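Chitin elicitor receptor kinase 1 (Arabidopsis thaliana, PDB 4EBY) is a plant immune receptor kinase whose LysM-containing ectodomain recognises chitin oligomers and is activated by chitin-induced dimerization. Local coordinates at residues Asp152-Ile157 with Ile167-Asn172. Numbering follows the deposited sequence.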
ATOM      1  N   ASP A 152      14.076  -6.107   5.477  1.00 27.21           N
ATOM      2  CA  ASP A 152      13.576  -5.175   6.497  1.00 24.47           C
ATOM      3  C   ASP A 152      13.763  -5.679   7.918  1.00 26.47           C
ATOM      4  O   ASP A 152      13.741  -6.876   8.164  1.00 27.05           O
ATOM      5  CB  ASP A 152      12.080  -4.930   6.310  1.00 23.59           C
ATOM      6  CG  ASP A 152      11.761  -4.178   5.041  1.00 21.26           C
ATOM      7  OD1 ASP A 152      12.405  -3.146   4.773  1.00 28.96           O
ATOM      8  OD2 ASP A 152      10.848  -4.622   4.315  1.00 23.55           O
ATOM      9  N   SER A 153      13.913  -4.739   8.853  1.00 26.02           N
ATOM     10  CA  SER A 153      13.888  -5.042  10.277  1.00 26.51           C
ATOM     11  C   SER A 153      13.238  -3.874  11.018  1.00 23.87           C
ATOM     12  O   SER A 153      13.010  -2.806  10.436  1.00 26.46           O
ATOM     13  CB  SER A 153      15.304  -5.297  10.810  1.00 28.53           C
ATOM     14  OG  SER A 153      16.118  -4.157  10.623  1.00 30.39           O
ATOM     15  N   LEU A 154      12.937  -4.069  12.302  1.00 25.94           N
ATOM     16  CA  LEU A 154      12.375  -2.975  13.073  1.00 24.67           C
ATOM     17  C   LEU A 154      13.334  -1.785  13.078  1.00 26.98           C
ATOM     18  O   LEU A 154      12.934  -0.654  12.824  1.00 27.48           O
ATOM     19  CB  LEU A 154      12.061  -3.413  14.500  1.00 26.74           C
ATOM     20  CG  LEU A 154      11.460  -2.313  15.375  1.00 27.33           C
ATOM     21  CD1 LEU A 154      10.132  -1.821  14.788  1.00 25.88           C
ATOM     22  CD2 LEU A 154      11.279  -2.832  16.785  1.00 29.01           C
ATOM     23  N   SER A 155      14.607  -2.042  13.369  1.00 29.08           N
ATOM     24  CA  SER A 155      15.595  -0.960  13.376  1.00 32.63           C
ATOM     25  C   SER A 155      15.744  -0.273  12.018  1.00 30.05           C
ATOM     26  O   SER A 155      15.827   0.953  11.956  1.00 33.73           O
ATOM     27  CB  SER A 155      16.960  -1.438  13.897  1.00 38.19           C
ATOM     28  OG  SER A 155      17.323  -2.678  13.321  1.00 51.82           O
ATOM     29  N   SER A 156      15.760  -1.037  10.926  1.00 32.33           N
ATOM     30  CA  SER A 156      15.905  -0.419   9.602  1.00 30.54           C
ATOM     31  C   SER A 156      14.691   0.414   9.202  1.00 33.69           C
ATOM     32  O   SER A 156      14.833   1.466   8.590  1.00 32.72           O
ATOM     33  CB  SER A 156      16.222  -1.452   8.516  1.00 30.70           C
ATOM     34  OG  SER A 156      15.084  -2.225   8.177  1.00 32.91           O
ATOM     35  N   ILE A 157      13.493  -0.048   9.551  1.00 25.77           N
ATOM     36  CA  ILE A 157      12.291   0.725   9.242  1.00 25.70           C
ATOM     37  C   ILE A 157      12.194   1.959  10.145  1.00 26.44           C
ATOM     38  O   ILE A 157      11.759   3.021   9.715  1.00 29.46           O
ATOM     39  CB  ILE A 157      11.013  -0.145   9.319  1.00 23.83           C
ATOM     40  CG1 ILE A 157      11.006  -1.158   8.167  1.00 22.70           C
ATOM     41  CG2 ILE A 157       9.755   0.740   9.221  1.00 23.30           C
ATOM     42  CD1 ILE A 157      10.011  -2.294   8.335  1.00 20.67           C
ATOM     43  N   ILE A 167       7.298   3.124  19.043  1.00 25.39           N
ATOM     44  CA  ILE A 167       6.043   3.583  18.446  1.00 22.78           C
ATOM     45  C   ILE A 167       5.634   2.632  17.309  1.00 24.23           C
ATOM     46  O   ILE A 167       4.481   2.191  17.242  1.00 23.96           O
ATOM     47  CB  ILE A 167       6.133   5.042  17.948  1.00 24.98           C
ATOM     48  CG1 ILE A 167       6.239   5.999  19.135  1.00 31.23           C
ATOM     49  CG2 ILE A 167       4.917   5.410  17.109  1.00 27.95           C
ATOM     50  CD1 ILE A 167       5.047   5.950  20.042  1.00 37.22           C
ATOM     51  N   LEU A 168       6.578   2.299  16.429  1.00 21.99           N
ATOM     52  CA  LEU A 168       6.280   1.368  15.340  1.00 22.29           C
ATOM     53  C   LEU A 168       5.750   0.043  15.867  1.00 20.56           C
ATOM     54  O   LEU A 168       4.795  -0.510  15.327  1.00 21.77           O
ATOM     55  CB  LEU A 168       7.514   1.094  14.489  1.00 23.01           C
ATOM     56  CG  LEU A 168       7.965   2.237  13.590  1.00 23.27           C
ATOM     57  CD1 LEU A 168       9.259   1.834  12.901  1.00 27.00           C
ATOM     58  CD2 LEU A 168       6.886   2.607  12.553  1.00 24.24           C
ATOM     59  N   GLN A 169       6.372  -0.479  16.919  1.00 22.28           N
ATOM     60  CA  GLN A 169       5.923  -1.759  17.448  1.00 19.39           C
ATOM     61  C   GLN A 169       4.532  -1.646  18.049  1.00 23.24           C
ATOM     62  O   GLN A 169       3.718  -2.556  17.909  1.00 24.64           O
ATOM     63  CB  GLN A 169       6.896  -2.290  18.508  1.00 21.30           C
ATOM     64  CG  GLN A 169       6.677  -3.768  18.847  1.00 22.38           C
ATOM     65  CD  GLN A 169       6.994  -4.675  17.664  1.00 23.05           C
ATOM     66  OE1 GLN A 169       8.161  -4.987  17.404  1.00 24.45           O
ATOM     67  NE2 GLN A 169       5.958  -5.121  16.962  1.00 19.14           N
ATOM     68  N   ARG A 170       4.263  -0.538  18.735  1.00 21.82           N
ATOM     69  CA  ARG A 170       2.960  -0.343  19.371  1.00 21.39           C
ATOM     70  C   ARG A 170       1.839  -0.245  18.333  1.00 20.16           C
ATOM     71  O   ARG A 170       0.701  -0.633  18.604  1.00 24.15           O
ATOM     72  CB  ARG A 170       2.954   0.902  20.272  1.00 23.85           C
ATOM     73  CG  ARG A 170       3.700   0.761  21.594  1.00 27.29           C
ATOM     74  CD  ARG A 170       3.694   2.122  22.319  1.00 27.51           C
ATOM     75  NE  ARG A 170       4.369   2.132  23.617  1.00 34.74           N
ATOM     76  CZ  ARG A 170       3.746   1.981  24.787  1.00 40.33           C
ATOM     77  NH1 ARG A 170       2.433   1.803  24.823  1.00 38.64           N
ATOM     78  NH2 ARG A 170       4.430   2.008  25.929  1.00 40.59           N
ATOM     79  N   TYR A 171       2.149   0.282  17.152  1.00 20.64           N
ATOM     80  CA  TYR A 171       1.158   0.317  16.069  1.00 18.28           C
ATOM     81  C   TYR A 171       0.945  -1.060  15.443  1.00 21.82           C
ATOM     82  O   TYR A 171      -0.014  -1.277  14.708  1.00 22.98           O
ATOM     83  CB  TYR A 171       1.604   1.276  14.963  1.00 18.48           C
ATOM     84  CG  TYR A 171       1.318   2.737  15.246  1.00 21.43           C
ATOM     85  CD1 TYR A 171       0.033   3.176  15.567  1.00 22.51           C
ATOM     86  CD2 TYR A 171       2.331   3.677  15.179  1.00 22.67           C
ATOM     87  CE1 TYR A 171      -0.218   4.539  15.809  1.00 21.00           C
ATOM     88  CE2 TYR A 171       2.086   5.024  15.411  1.00 22.07           C
ATOM     89  CZ  TYR A 171       0.813   5.443  15.715  1.00 21.51           C
ATOM     90  OH  TYR A 171       0.600   6.791  15.945  1.00 22.26           O
ATOM     91  N   ASN A 172       1.863  -1.979  15.712  1.00 19.78           N
ATOM     92  CA  ASN A 172       1.862  -3.276  15.046  1.00 19.74           C
ATOM     93  C   ASN A 172       2.161  -4.327  16.094  1.00 18.40           C
ATOM     94  O   ASN A 172       3.192  -5.009  16.040  1.00 20.75           O
ATOM     95  CB  ASN A 172       2.912  -3.294  13.939  1.00 18.43           C
ATOM     96  CG  ASN A 172       2.606  -2.298  12.838  1.00 18.19           C
ATOM     97  OD1 ASN A 172       1.780  -2.574  11.965  1.00 17.88           O
ATOM     98  ND2 ASN A 172       3.254  -1.124  12.878  1.00 18.19           N
TER
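Leu154, in the first turn of helix 154-161, faces Leu168 on helix 165-171 with 7.8 Å between their CA atoms, and no hydrogen bond joins the two backbones. The CB atoms of both leucines point toward the opposite segment, and the side chains lie alongside each other, running in opposing senses. With CG of Leu154 anti to the backbone N (chi1 -180°), its branched end extends across the gap: CD1 meets Leu168 CB at 3.9 Å, while CD2 makes a van der Waals contact with the amide oxygen OE1 of Gln169 at 3.8 Å, the glutamine lying roughly perpendicular to Leu154. One turn on, the beta-branched Ile157 offers CG2 to Leu168 CD1 at 3.9 Å. Leucine suits position 168 because its CB meets Leu154 while its CD1 meets Ile157, and Val186 of strand 183-187 touches both Leu168 and Ile157 as well. Such packing of two helices over a sheet belongs to the LysM fold, in which a βααβ chain pairs strands 143-147 and 183-187 in antiparallel fashion. Serines suit the start of the first helix: in a capping box, Ser153 OG replaces the earlier carbonyl that Ser156 N lacks in the first turn, and Ser156 OG accepts from Ser153 N at 2.9 Å. Asn172 ND2 donates to Leu168 O at 3.0 Å, nearly in its own amide plane, and Asn172 OD1 accepts from Tyr185 N, tying residue 172 to strand 183-187. Gln169 is long enough to set OE1 against the Leu154 methyl while its bent chain (chi2 66°) delivers NE2 to Val175 O and, weakly, to Asn172 O.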